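Local coordinates for protein aminoacyl-tRNA synthetase (Cryptosporidium parvum, PDB 5F9Z) that probably attaches proline to its cognate tRNA in an ATP-dependent reaction, as a class II prolyl-tRNA synthetase, and binds the inhibitor halofuginone, at residues 16-21 and 31-36; 190-195 and 223-228; 246-251 and 264-269; 377-382 and 405-410. All coordinates share one frame; numbering follows the deposited sequence.

How the contacts relate
Contacts 2 and 3 both lie in the class II catalytic core. They use neighbouring strands of one sheet, 223-231 and 236-247, and their centres are about 21 Å apart. Contact 2 is buried and held by apolar packing, with no hydrogen bond between its segments. Contact 3, farther out, is partly buried and held by polar groups gripping backbone carbonyls. Contact 4, largely buried, joins the end of strand 374-379, in the anticodon-binding domain, to helix 393-417 by a salt bridge. Contact 1, partly buried, ties the N-terminal loop to helix 26-36 through an amide and an ammonium group. Its centre lies about 20 Å from that of contact 4 and about 50 Å from that of contact 3, across the chain's centre.

Contact 1. Residues 16-21 and 31-36; sequences LGITAD and SQVIVK
A polar contact ties the irregular N-terminal segment 16-21 to one side of helix 26-36, the first helix of the chain. Gln32 and Lys36, one turn apart, carry it. Both leave the helix with CG anti to the carbonyl carbon and run on extended, so their polar ends reach the loop backbone together. Gln32 turns its amide across the side chain of Thr19. Its OE1 accepts a nearly straight bond from Thr19 N at 2.9 Å (169°), with the donor somewhat above the carbonyl plane. Its NE2 gives a more bent bond to Thr19 OG1, also 2.9 Å (141°), close to the amide plane. NE2 is also bonded to Asp28, one turn back. Lys36 NZ meets Gly17 O at 2.6 Å, almost along the C=O axis. The same NZ reaches Gln32 OE1 at 3.0 Å, and Leu15 O is a further acceptor. Beneath this polar layer Ile18 slides past Gln32 and sets CD1 against the helix, 3.6 Å from Gln32 O. Its CD1 also meets Val33 CG2 at 4.0 Å, the two side chains crossing at about a right angle. Ala20 CB packs on the amide nitrogen of Gln32. Two donors grip OE1 and two acceptors take NE2, which should fix the turn of the amide. The ammonium charge beside OE1 would be expected to polarise that carbonyl.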
loop_
_atom_site.group_PDB
_atom_site.type_symbol
_atom_site.label_atom_id
_atom_site.label_comp_id
_atom_site.label_asym_id
_atom_site.label_seq_id
_atom_site.Cartn_x
_atom_site.Cartn_y
_atom_site.Cartn_z
ATOM N N LEU A 16 -16.445 21.475 7.098
ATOM C CA LEU A 16 -15.001 21.310 7.014
ATOM C C LEU A 16 -14.533 19.988 7.604
ATOM O O LEU A 16 -13.370 19.619 7.409
ATOM C CB LEU A 16 -14.296 22.473 7.714
ATOM C CG LEU A 16 -14.311 23.796 6.947
ATOM C CD1 LEU A 16 -13.623 24.887 7.744
ATOM C CD2 LEU A 16 -13.651 23.624 5.588
ATOM N N GLY A 17 -15.402 19.278 8.322
ATOM C CA GLY A 17 -15.132 17.921 8.740
ATOM C C GLY A 17 -15.654 16.920 7.729
ATOM O O GLY A 17 -16.040 17.259 6.609
ATOM N N ILE A 18 -15.667 15.657 8.141
ATOM C CA ILE A 18 -16.157 14.566 7.308
ATOM C C ILE A 18 -17.614 14.313 7.671
ATOM O O ILE A 18 -17.929 14.002 8.826
ATOM C CB ILE A 18 -15.307 13.300 7.478
ATOM C CG1 ILE A 18 -13.828 13.623 7.257
ATOM C CG2 ILE A 18 -15.764 12.218 6.515
ATOM C CD1 ILE A 18 -13.532 14.252 5.910
ATOM N N THR A 19 -18.501 14.455 6.687
ATOM C CA THR A 19 -19.931 14.307 6.917
ATOM C C THR A 19 -20.438 12.904 6.615
ATOM O O THR A 19 -21.460 12.492 7.174
ATOM C CB THR A 19 -20.709 15.314 6.067
ATOM O OG1 THR A 19 -20.497 15.032 4.679
ATOM C CG2 THR A 19 -20.243 16.734 6.363
ATOM N N ALA A 20 -19.750 12.166 5.751
ATOM C CA ALA A 20 -20.170 10.826 5.378
ATOM C C ALA A 20 -19.611 9.800 6.355
ATOM O O ALA A 20 -18.435 9.848 6.726
ATOM C CB ALA A 20 -19.719 10.493 3.956
ATOM N N ASP A 21 -20.469 8.872 6.758
ATOM C CA ASP A 21 -20.084 7.826 7.693
ATOM C C ASP A 21 -19.222 6.780 6.992
ATOM O O ASP A 21 -19.517 6.362 5.869
ATOM C CB ASP A 21 -21.345 7.195 8.280
ATOM C CG ASP A 21 -21.048 6.152 9.320
ATOM O OD1 ASP A 21 -20.955 4.963 8.948
ATOM O OD2 ASP A 21 -20.927 6.519 10.509
ATOM N N SER A 31 -13.930 9.737 -0.396
ATOM C CA SER A 31 -13.728 10.926 -1.217
ATOM C C SER A 31 -13.513 12.165 -0.353
ATOM O O SER A 31 -12.601 12.959 -0.607
ATOM C CB SER A 31 -14.917 11.123 -2.155
ATOM O OG SER A 31 -14.755 12.292 -2.941
ATOM N N GLN A 32 -14.346 12.345 0.676
ATOM C CA GLN A 32 -14.205 13.514 1.539
ATOM C C GLN A 32 -12.887 13.488 2.302
ATOM O O GLN A 32 -12.277 14.538 2.533
ATOM C CB GLN A 32 -15.379 13.597 2.515
ATOM C CG GLN A 32 -16.730 13.838 1.867
ATOM C CD GLN A 32 -17.825 14.078 2.890
ATOM O OE1 GLN A 32 -17.599 14.714 3.920
ATOM N NE2 GLN A 32 -19.018 13.563 2.614
ATOM N N VAL A 33 -12.429 12.300 2.699
ATOM C CA VAL A 33 -11.211 12.204 3.497
ATOM C C VAL A 33 -9.990 12.585 2.668
ATOM O O VAL A 33 -9.114 13.322 3.135
ATOM C CB VAL A 33 -11.081 10.793 4.100
ATOM C CG1 VAL A 33 -9.658 10.534 4.554
ATOM C CG2 VAL A 33 -12.037 10.633 5.270
ATOM N N ILE A 34 -9.913 12.106 1.426
ATOM C CA ILE A 34 -8.741 12.396 0.604
ATOM C C ILE A 34 -8.783 13.794 -0.001
ATOM O O ILE A 34 -7.727 14.346 -0.336
ATOM C CB ILE A 34 -8.579 11.348 -0.510
ATOM C CG1 ILE A 34 -9.798 11.354 -1.435
ATOM C CG2 ILE A 34 -8.354 9.966 0.087
ATOM C CD1 ILE A 34 -9.775 10.263 -2.478
ATOM N N VAL A 35 -9.963 14.387 -0.150
ATOM C CA VAL A 35 -10.071 15.726 -0.725
ATOM C C VAL A 35 -9.911 16.803 0.339
ATOM O O VAL A 35 -9.074 17.700 0.207
ATOM C CB VAL A 35 -11.412 15.875 -1.478
ATOM C CG1 VAL A 35 -11.678 17.336 -1.805
ATOM C CG2 VAL A 35 -11.397 15.042 -2.748
ATOM N N LYS A 36 -10.703 16.731 1.412
ATOM C CA LYS A 36 -10.667 17.764 2.442
ATOM C C LYS A 36 -9.343 17.794 3.194
ATOM O O LYS A 36 -8.993 18.835 3.762
ATOM C CB LYS A 36 -11.821 17.572 3.425
ATOM C CG LYS A 36 -13.194 17.750 2.799
ATOM C CD LYS A 36 -14.301 17.529 3.811
ATOM C CE LYS A 36 -15.669 17.736 3.181
ATOM N NZ LYS A 36 -16.770 17.539 4.162
#

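Contact 2. Residues 190-195 and 223-228; sequences IILNEY and ITKSIE
Leu192 drives into strand 223-231 from helix 181-202, and this is the tight part of an apolar helix-on-strand contact. The helix and strand segments run nearly parallel, 9° apart, with their axes 8.5 Å from each other. Leu192 has CG anti to the backbone N (chi1 -174°), which spreads its two methyls over the strand. CD1 lies 3.5 Å from Ser226 C and also meets Ile227 CG2 at 3.9 Å. CD2 rests on Lys225 CB at 3.7 Å; the Leu192 and Lys225 side chains cross at about a right angle. One helical turn after Leu192, Tyr195 meets the strand: its CB lies 3.6 Å from Ile227 CD1. Ile227 CG1 takes the crowded position between N and the carbonyl carbon (chi1 43°), which carries CD1 to the helix backbone. The looser side is at the partly exposed Lys225, whose extended chain leads away to a salt bridge with Asp189. Tyr195 and Ser226 are buried but turned off the interface. The Tyr195 ring has Ile191 CG2 over one face, and its hydroxyl bonds to Gln172. Ser226 OG bonds to Glu228 OE1. The Tyr195 side chain is about 6 Å from the bound halofuginone, and that of Ser226 about 6 Å from the bound AMPPNP. The helix packs against the strands of the class II core, between strand 223-231 and helix 53-71, whose Phe66 meets the Tyr195 ring. Strands 208-211 and 236-247 flank strand 223-231.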
loop_
_atom_site.group_PDB
_atom_site.type_symbol
_atom_site.label_atom_id
_atom_site.label_comp_id
_atom_site.label_asym_id
_atom_site.label_seq_id
_atom_site.Cartn_x
_atom_site.Cartn_y
_atom_site.Cartn_z
ATOM N N ILE A 190 12.711 -12.537 -0.291
ATOM C CA ILE A 190 13.312 -11.368 0.348
ATOM C C ILE A 190 12.483 -10.123 0.060
ATOM O O ILE A 190 12.191 -9.327 0.962
ATOM C CB ILE A 190 14.771 -11.198 -0.116
ATOM C CG1 ILE A 190 15.690 -12.150 0.653
ATOM C CG2 ILE A 190 15.224 -9.754 0.048
ATOM C CD1 ILE A 190 17.115 -12.168 0.143
ATOM N N ILE A 191 12.085 -9.938 -1.200
ATOM C CA ILE A 191 11.314 -8.756 -1.567
ATOM C C ILE A 191 9.925 -8.804 -0.943
ATOM O O ILE A 191 9.394 -7.780 -0.497
ATOM C CB ILE A 191 11.246 -8.618 -3.098
ATOM C CG1 ILE A 191 12.645 -8.397 -3.676
ATOM C CG2 ILE A 191 10.337 -7.471 -3.487
ATOM C CD1 ILE A 191 13.299 -7.111 -3.213
ATOM N N LEU A 192 9.316 -9.993 -0.894
ATOM C CA LEU A 192 7.983 -10.117 -0.313
ATOM C C LEU A 192 7.984 -9.717 1.158
ATOM O O LEU A 192 7.059 -9.042 1.625
ATOM C CB LEU A 192 7.465 -11.545 -0.479
ATOM C CG LEU A 192 6.020 -11.772 -0.029
ATOM C CD1 LEU A 192 5.059 -11.005 -0.923
ATOM C CD2 LEU A 192 5.681 -13.252 -0.015
ATOM N N ASN A 193 9.015 -10.123 1.903
ATOM C CA ASN A 193 9.107 -9.733 3.306
ATOM C C ASN A 193 9.294 -8.229 3.450
ATOM O O ASN A 193 8.772 -7.621 4.393
ATOM C CB ASN A 193 10.249 -10.487 3.988
ATOM C CG ASN A 193 9.958 -11.967 4.148
ATOM O OD1 ASN A 193 8.810 -12.368 4.340
ATOM N ND2 ASN A 193 11.000 -12.787 4.066
ATOM N N GLU A 194 10.033 -7.607 2.527
ATOM C CA GLU A 194 10.184 -6.157 2.565
ATOM C C GLU A 194 8.876 -5.460 2.210
ATOM O O GLU A 194 8.546 -4.416 2.786
ATOM C CB GLU A 194 11.304 -5.713 1.623
ATOM C CG GLU A 194 12.673 -6.309 1.934
ATOM C CD GLU A 194 13.325 -5.717 3.175
ATOM O OE1 GLU A 194 12.673 -4.928 3.892
ATOM O OE2 GLU A 194 14.503 -6.042 3.433
ATOM N N TYR A 195 8.121 -6.019 1.260
ATOM C CA TYR A 195 6.794 -5.491 0.963
ATOM C C TYR A 195 5.887 -5.587 2.185
ATOM O O TYR A 195 5.192 -4.626 2.535
ATOM C CB TYR A 195 6.182 -6.242 -0.220
ATOM C CG TYR A 195 6.691 -5.797 -1.572
ATOM C CD1 TYR A 195 7.203 -4.519 -1.757
ATOM C CD2 TYR A 195 6.656 -6.653 -2.664
ATOM C CE1 TYR A 195 7.664 -4.109 -2.991
ATOM C CE2 TYR A 195 7.113 -6.249 -3.904
ATOM C CZ TYR A 195 7.619 -4.977 -4.061
ATOM O OH TYR A 195 8.080 -4.570 -5.291
ATOM N N ILE A 223 6.018 -18.860 -10.174
ATOM C CA ILE A 223 5.431 -18.698 -8.849
ATOM C C ILE A 223 5.210 -17.214 -8.601
ATOM O O ILE A 223 6.134 -16.410 -8.759
ATOM C CB ILE A 223 6.327 -19.298 -7.747
ATOM C CG1 ILE A 223 6.568 -20.788 -7.997
ATOM C CG2 ILE A 223 5.703 -19.079 -6.375
ATOM C CD1 ILE A 223 7.494 -21.431 -6.990
ATOM N N THR A 224 3.988 -16.853 -8.216
ATOM C CA THR A 224 3.646 -15.480 -7.860
ATOM C C THR A 224 3.267 -15.448 -6.386
ATOM O O THR A 224 2.227 -15.990 -5.995
ATOM C CB THR A 224 2.507 -14.942 -8.724
ATOM O OG1 THR A 224 2.947 -14.825 -10.083
ATOM C CG2 THR A 224 2.059 -13.578 -8.222
ATOM N N LYS A 225 4.112 -14.826 -5.573
ATOM C CA LYS A 225 3.814 -14.586 -4.172
ATOM C C LYS A 225 3.340 -13.149 -3.997
ATOM O O LYS A 225 3.720 -12.255 -4.759
ATOM C CB LYS A 225 5.039 -14.858 -3.298
ATOM C CG LYS A 225 5.535 -16.292 -3.387
ATOM C CD LYS A 225 6.632 -16.574 -2.380
ATOM C CE LYS A 225 7.023 -18.044 -2.401
ATOM N NZ LYS A 225 8.057 -18.364 -1.377
ATOM N N SER A 226 2.494 -12.932 -2.995
ATOM C CA SER A 226 1.885 -11.625 -2.812
ATOM C C SER A 226 1.571 -11.402 -1.341
ATOM O O SER A 226 1.644 -12.316 -0.517
ATOM C CB SER A 226 0.609 -11.483 -3.647
ATOM O OG SER A 226 -0.415 -12.322 -3.142
ATOM N N ILE A 227 1.226 -10.158 -1.026
ATOM C CA ILE A 227 0.659 -9.784 0.263
ATOM C C ILE A 227 -0.746 -9.265 -0.003
ATOM O O ILE A 227 -0.933 -8.352 -0.817
ATOM C CB ILE A 227 1.515 -8.735 0.991
ATOM C CG1 ILE A 227 1.998 -7.655 0.022
ATOM C CG2 ILE A 227 2.701 -9.393 1.670
ATOM C CD1 ILE A 227 2.701 -6.500 0.705
ATOM N N GLU A 228 -1.731 -9.857 0.663
ATOM C CA GLU A 228 -3.130 -9.513 0.451
ATOM C C GLU A 228 -3.630 -8.647 1.599
ATOM O O GLU A 228 -3.498 -9.019 2.770
ATOM C CB GLU A 228 -3.992 -10.770 0.331
ATOM C CG GLU A 228 -3.634 -11.677 -0.839
ATOM C CD GLU A 228 -3.831 -11.007 -2.186
ATOM O OE1 GLU A 228 -2.850 -10.909 -2.952
ATOM O OE2 GLU A 228 -4.966 -10.574 -2.478
#

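Contact 3. Residues 246-251 and 264-269; sequences LGQNFS and NKEYAH
Ala268 O is the best-held polar atom, though just one hydrogen bond between the two segments grips it, from Ser251 OG at 2.7 Å. The hydroxyl lies in the carbonyl plane, on a lone pair. It gets there because OG takes the crowded position between the backbone N and the carbonyl carbon of Ser251, while its CB faces strand 265-276. The preceding carbonyl, Tyr267 O, is also gripped once across the contact, but less well. Gln248 NE2 reaches it at 2.9 Å along a fairly straight path (163°), yet from above the carbonyl plane. To do so, Gln248 runs extended beside His269, the two side chains pointing the same way. Its amide lies only 18° from the plane of the imidazole. Gln248 CG sits over one face of that ring, 4.2 Å from the centroid, a CH-pi contact. The ring is held in its own plane by Glu266: His269 NE2 gives Glu266 OE1 a short, nearly linear bond of 2.6 Å (170°). Nearer the turn, His269 CA makes a CA-H...O contact of 3.3 Å with Gly247 O. Tyr267 adds its ring beside the carbonyl of Ser251. Gly247 has positive phi, and Gln248 is the N-cap residue of helix 249-254. Together they form a type II' turn, Leu246 to Asn249, leading from strand 236-247 into that helix, beside the antiparallel neighbour 265-276, in the class II synthetase core.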
loop_
_atom_site.group_PDB
_atom_site.type_symbol
_atom_site.label_atom_id
_atom_site.label_comp_id
_atom_site.label_asym_id
_atom_site.label_seq_id
_atom_site.Cartn_x
_atom_site.Cartn_y
_atom_site.Cartn_z
ATOM N N LEU A 246 9.818 -15.613 -11.906
ATOM C CA LEU A 246 9.638 -15.768 -13.343
ATOM C C LEU A 246 10.290 -17.036 -13.874
ATOM O O LEU A 246 9.864 -17.546 -14.916
ATOM C CB LEU A 246 10.204 -14.551 -14.076
ATOM C CG LEU A 246 9.702 -13.188 -13.594
ATOM C CD1 LEU A 246 10.491 -12.070 -14.253
ATOM C CD2 LEU A 246 8.215 -13.039 -13.871
ATOM N N GLY A 247 11.297 -17.556 -13.182
ATOM C CA GLY A 247 11.994 -18.726 -13.685
ATOM C C GLY A 247 12.734 -18.384 -14.961
ATOM O O GLY A 247 13.468 -17.394 -15.036
ATOM N N GLN A 248 12.533 -19.206 -15.989
ATOM C CA GLN A 248 13.171 -19.007 -17.281
ATOM C C GLN A 248 12.170 -18.686 -18.382
ATOM O O GLN A 248 12.522 -18.747 -19.564
ATOM C CB GLN A 248 13.992 -20.244 -17.652
ATOM C CG GLN A 248 15.160 -20.503 -16.714
ATOM C CD GLN A 248 15.760 -21.882 -16.896
ATOM O OE1 GLN A 248 15.040 -22.867 -17.060
ATOM N NE2 GLN A 248 17.085 -21.959 -16.871
ATOM N N ASN A 249 10.934 -18.331 -18.023
ATOM C CA ASN A 249 9.914 -18.067 -19.034
ATOM C C ASN A 249 10.247 -16.828 -19.855
ATOM O O ASN A 249 10.047 -16.815 -21.076
ATOM C CB ASN A 249 8.548 -17.923 -18.365
ATOM C CG ASN A 249 8.112 -19.189 -17.655
ATOM O OD1 ASN A 249 8.203 -20.286 -18.206
ATOM N ND2 ASN A 249 7.646 -19.045 -16.420
ATOM N N PHE A 250 10.758 -15.778 -19.210
ATOM C CA PHE A 250 11.119 -14.569 -19.941
ATOM C C PHE A 250 12.514 -14.656 -20.547
ATOM O O PHE A 250 12.758 -14.075 -21.609
ATOM C CB PHE A 250 11.019 -13.345 -19.029
ATOM C CG PHE A 250 9.632 -12.786 -18.919
ATOM C CD1 PHE A 250 9.079 -12.066 -19.965
ATOM C CD2 PHE A 250 8.882 -12.974 -17.770
ATOM C CE1 PHE A 250 7.801 -11.548 -19.870
ATOM C CE2 PHE A 250 7.603 -12.457 -17.669
ATOM C CZ PHE A 250 7.062 -11.743 -18.720
ATOM N N SER A 251 13.436 -15.368 -19.895
ATOM C CA SER A 251 14.778 -15.506 -20.452
ATOM C C SER A 251 14.781 -16.383 -21.697
ATOM O O SER A 251 15.586 -16.158 -22.609
ATOM C CB SER A 251 15.731 -16.065 -19.396
ATOM O OG SER A 251 15.304 -17.336 -18.944
ATOM N N ASN A 264 28.428 -24.307 -20.334
ATOM C CA ASN A 264 27.135 -24.641 -20.917
ATOM C C ASN A 264 26.208 -23.433 -20.864
ATOM O O ASN A 264 26.154 -22.720 -19.858
ATOM C CB ASN A 264 26.496 -25.823 -20.188
ATOM N N LYS A 265 25.477 -23.208 -21.953
ATOM C CA LYS A 265 24.538 -22.098 -22.016
ATOM C C LYS A 265 23.277 -22.436 -21.229
ATOM O O LYS A 265 22.688 -23.506 -21.412
ATOM C CB LYS A 265 24.189 -21.773 -23.469
ATOM N N GLU A 266 22.870 -21.523 -20.351
ATOM C CA GLU A 266 21.697 -21.713 -19.511
ATOM C C GLU A 266 20.898 -20.421 -19.474
ATOM O O GLU A 266 21.473 -19.329 -19.439
ATOM C CB GLU A 266 22.092 -22.129 -18.087
ATOM C CG GLU A 266 20.918 -22.455 -17.179
ATOM C CD GLU A 266 21.345 -22.725 -15.748
ATOM O OE1 GLU A 266 20.537 -22.478 -14.827
ATOM O OE2 GLU A 266 22.492 -23.178 -15.542
ATOM N N TYR A 267 19.573 -20.546 -19.487
ATOM C CA TYR A 267 18.705 -19.380 -19.428
ATOM C C TYR A 267 18.659 -18.819 -18.013
ATOM O O TYR A 267 18.700 -19.566 -17.030
ATOM C CB TYR A 267 17.296 -19.734 -19.904
ATOM C CG TYR A 267 17.208 -20.004 -21.389
ATOM C CD1 TYR A 267 17.307 -18.968 -22.308
ATOM C CD2 TYR A 267 17.020 -21.293 -21.872
ATOM C CE1 TYR A 267 17.226 -19.206 -23.667
ATOM C CE2 TYR A 267 16.936 -21.541 -23.230
ATOM C CZ TYR A 267 17.040 -20.494 -24.122
ATOM O OH TYR A 267 16.958 -20.733 -25.475
ATOM N N ALA A 268 18.575 -17.495 -17.917
ATOM C CA ALA A 268 18.620 -16.830 -16.624
ATOM C C ALA A 268 17.345 -17.086 -15.829
ATOM O O ALA A 268 16.254 -17.237 -16.386
ATOM C CB ALA A 268 18.828 -15.326 -16.804
ATOM N N HIS A 269 17.497 -17.136 -14.507
ATOM C CA HIS A 269 16.380 -17.302 -13.584
ATOM C C HIS A 269 16.011 -15.923 -13.049
ATOM O O HIS A 269 16.741 -15.351 -12.233
ATOM C CB HIS A 269 16.750 -18.261 -12.455
ATOM C CG HIS A 269 17.297 -19.571 -12.934
ATOM N ND1 HIS A 269 16.534 -20.716 -13.005
ATOM C CD2 HIS A 269 18.532 -19.913 -13.373
ATOM C CE1 HIS A 269 17.276 -21.709 -13.463
ATOM N NE2 HIS A 269 18.492 -21.249 -13.695
#

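Contact 4. Residues 377-382 and 405-410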
loop_
_atom_site.group_PDB
_atom_site.type_symbol
_atom_site.label_atom_id
_atom_site.label_comp_id
_atom_site.label_asym_id
_atom_site.label_seq_id
_atom_site.Cartn_x
_atom_site.Cartn_y
_atom_site.Cartn_z
ATOM N N VAL A 377 -1.223 17.817 25.282
ATOM C CA VAL A 377 -1.129 16.916 24.139
ATOM C C VAL A 377 -2.469 16.223 23.952
ATOM O O VAL A 377 -3.036 15.680 24.909
ATOM C CB VAL A 377 -0.003 15.886 24.335
ATOM C CG1 VAL A 377 0.145 15.019 23.094
ATOM C CG2 VAL A 377 1.305 16.586 24.671
ATOM N N VAL A 378 -2.978 16.243 22.723
ATOM C CA VAL A 378 -4.194 15.528 22.353
ATOM C C VAL A 378 -3.830 14.549 21.245
ATOM O O VAL A 378 -3.293 14.952 20.207
ATOM C CB VAL A 378 -5.310 16.482 21.900
ATOM C CG1 VAL A 378 -6.581 15.701 21.597
ATOM C CG2 VAL A 378 -5.568 17.541 22.959
ATOM N N VAL A 379 -4.117 13.272 21.468
ATOM C CA VAL A 379 -3.789 12.216 20.517
ATOM C C VAL A 379 -4.907 12.110 19.490
ATOM O O VAL A 379 -6.095 12.175 19.831
ATOM C CB VAL A 379 -3.558 10.880 21.246
ATOM C CG1 VAL A 379 -3.043 9.828 20.281
ATOM C CG2 VAL A 379 -2.582 11.072 22.397
ATOM N N ARG A 380 -4.525 11.938 18.222
ATOM C CA ARG A 380 -5.482 12.047 17.126
ATOM C C ARG A 380 -6.483 10.895 17.123
ATOM O O ARG A 380 -7.694 11.117 17.011
ATOM C CB ARG A 380 -4.734 12.109 15.793
ATOM C CG ARG A 380 -5.602 11.891 14.564
ATOM C CD ARG A 380 -6.651 12.981 14.404
ATOM N NE ARG A 380 -7.463 12.768 13.209
ATOM C CZ ARG A 380 -8.529 11.976 13.163
ATOM N NH1 ARG A 380 -8.919 11.319 14.248
ATOM N NH2 ARG A 380 -9.204 11.839 12.030
ATOM N N ASP A 381 -5.999 9.658 17.240
ATOM C CA ASP A 381 -6.848 8.508 16.949
ATOM C C ASP A 381 -7.757 8.106 18.105
ATOM O O ASP A 381 -8.771 7.441 17.864
ATOM C CB ASP A 381 -5.989 7.310 16.532
ATOM C CG ASP A 381 -5.059 6.844 17.633
ATOM O OD1 ASP A 381 -4.549 7.701 18.386
ATOM O OD2 ASP A 381 -4.839 5.619 17.744
ATOM N N ASN A 382 -7.437 8.484 19.346
ATOM C CA ASN A 382 -8.237 8.053 20.488
ATOM C C ASN A 382 -8.609 9.187 21.437
ATOM O O ASN A 382 -9.154 8.917 22.514
ATOM C CB ASN A 382 -7.511 6.947 21.267
ATOM C CG ASN A 382 -6.141 7.377 21.755
ATOM O OD1 ASN A 382 -5.746 8.532 21.599
ATOM N ND2 ASN A 382 -5.409 6.447 22.357
ATOM N N GLN A 405 2.093 4.294 16.597
ATOM C CA GLN A 405 2.325 3.364 15.496
ATOM C C GLN A 405 1.903 1.949 15.871
ATOM O O GLN A 405 1.229 1.261 15.095
ATOM C CB GLN A 405 3.801 3.398 15.095
ATOM C CG GLN A 405 4.153 2.527 13.901
ATOM C CD GLN A 405 3.940 3.236 12.577
ATOM O OE1 GLN A 405 3.804 4.457 12.530
ATOM N NE2 GLN A 405 3.913 2.469 11.492
ATOM N N ASN A 406 2.294 1.494 17.064
ATOM C CA ASN A 406 1.947 0.143 17.492
ATOM C C ASN A 406 0.441 -0.016 17.668
ATOM O O ASN A 406 -0.118 -1.072 17.348
ATOM C CB ASN A 406 2.682 -0.198 18.788
ATOM C CG ASN A 406 2.217 -1.506 19.399
ATOM O OD1 ASN A 406 2.629 -2.585 18.972
ATOM N ND2 ASN A 406 1.355 -1.415 20.405
ATOM N N ARG A 407 -0.232 1.023 18.167
ATOM C CA ARG A 407 -1.670 0.931 18.401
ATOM C C ARG A 407 -2.444 0.822 17.092
ATOM O O ARG A 407 -3.427 0.078 17.010
ATOM C CB ARG A 407 -2.145 2.138 19.212
ATOM C CG ARG A 407 -3.647 2.180 19.445
ATOM C CD ARG A 407 -4.046 3.335 20.355
ATOM N NE ARG A 407 -3.629 4.632 19.830
ATOM C CZ ARG A 407 -2.593 5.327 20.287
ATOM N NH1 ARG A 407 -1.862 4.852 21.285
ATOM N NH2 ARG A 407 -2.289 6.500 19.746
ATOM N N LEU A 408 -2.018 1.555 16.061
ATOM C CA LEU A 408 -2.685 1.468 14.766
ATOM C C LEU A 408 -2.558 0.070 14.176
ATOM O O LEU A 408 -3.539 -0.503 13.688
ATOM C CB LEU A 408 -2.111 2.507 13.802
ATOM C CG LEU A 408 -2.456 3.976 14.041
ATOM C CD1 LEU A 408 -1.927 4.823 12.896
ATOM C CD2 LEU A 408 -3.956 4.158 14.200
ATOM N N LEU A 409 -1.350 -0.495 14.208
ATOM C CA LEU A 409 -1.146 -1.825 13.645
ATOM C C LEU A 409 -1.887 -2.885 14.449
ATOM O O LEU A 409 -2.464 -3.816 13.874
ATOM C CB LEU A 409 0.348 -2.145 13.578
ATOM C CG LEU A 409 0.711 -3.530 13.038
ATOM C CD1 LEU A 409 0.137 -3.733 11.645
ATOM C CD2 LEU A 409 2.220 -3.726 13.034
ATOM N N PHE A 410 -1.888 -2.760 15.779
ATOM C CA PHE A 410 -2.561 -3.751 16.614
ATOM C C PHE A 410 -4.071 -3.717 16.411
ATOM O O PHE A 410 -4.708 -4.769 16.285
ATOM C CB PHE A 410 -2.209 -3.522 18.085
ATOM C CG PHE A 410 -2.707 -4.603 19.003
ATOM C CD1 PHE A 410 -3.956 -4.510 19.595
ATOM C CD2 PHE A 410 -1.924 -5.714 19.273
ATOM C CE1 PHE A 410 -4.415 -5.503 20.438
ATOM C CE2 PHE A 410 -2.378 -6.710 20.116
ATOM C CZ PHE A 410 -3.625 -6.605 20.698
#
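Within 377-382, Val379, at the end of the strand, is the first residue to meet segment 405-410. Its CG1, anti to the backbone N, meets the tip of Arg407 at 3.5 Å from NH2. Asp381, which is buried, then carries the contact. Its CG sits in the crowded position between N and the carbonyl carbon (chi1 63°), which aims the carboxylate at the helix. Arg407 reaches out to meet it tip to tip, with CG anti to its own backbone N and the chain bent at chi3. The grip is side-on and two-pronged. Arg407 NE bonds Asp381 OD2 at 2.6 Å, almost straight (172°) and in the guanidinium plane. Arg407 NH2 bonds Asp381 OD1 at 2.9 Å and is less well aligned. Both oxygens use their syn lone pairs, and the two flat groups are tilted by 33°. Leu408 CD2 lies 3.9 Å from Asp381 OD2, an apolar neighbour of the charged pair. Asn382 follows and lays its amide over one face of the guanidinium, ND2 3.6 Å above its centre, while its OD1 bonds to Glu384 N. Phe404 of the same helix packs on Val379 and makes a cation-pi contact with Arg407. The carboxylate at the edge of the Arg407 guanidinium and the Asn382 amide over its face should hold that group in place. The result is a bidentate Asp-Arg salt bridge in a largely buried contact, joining the end of strand 374-379, in the anticodon-binding domain, to the long helix 393-417.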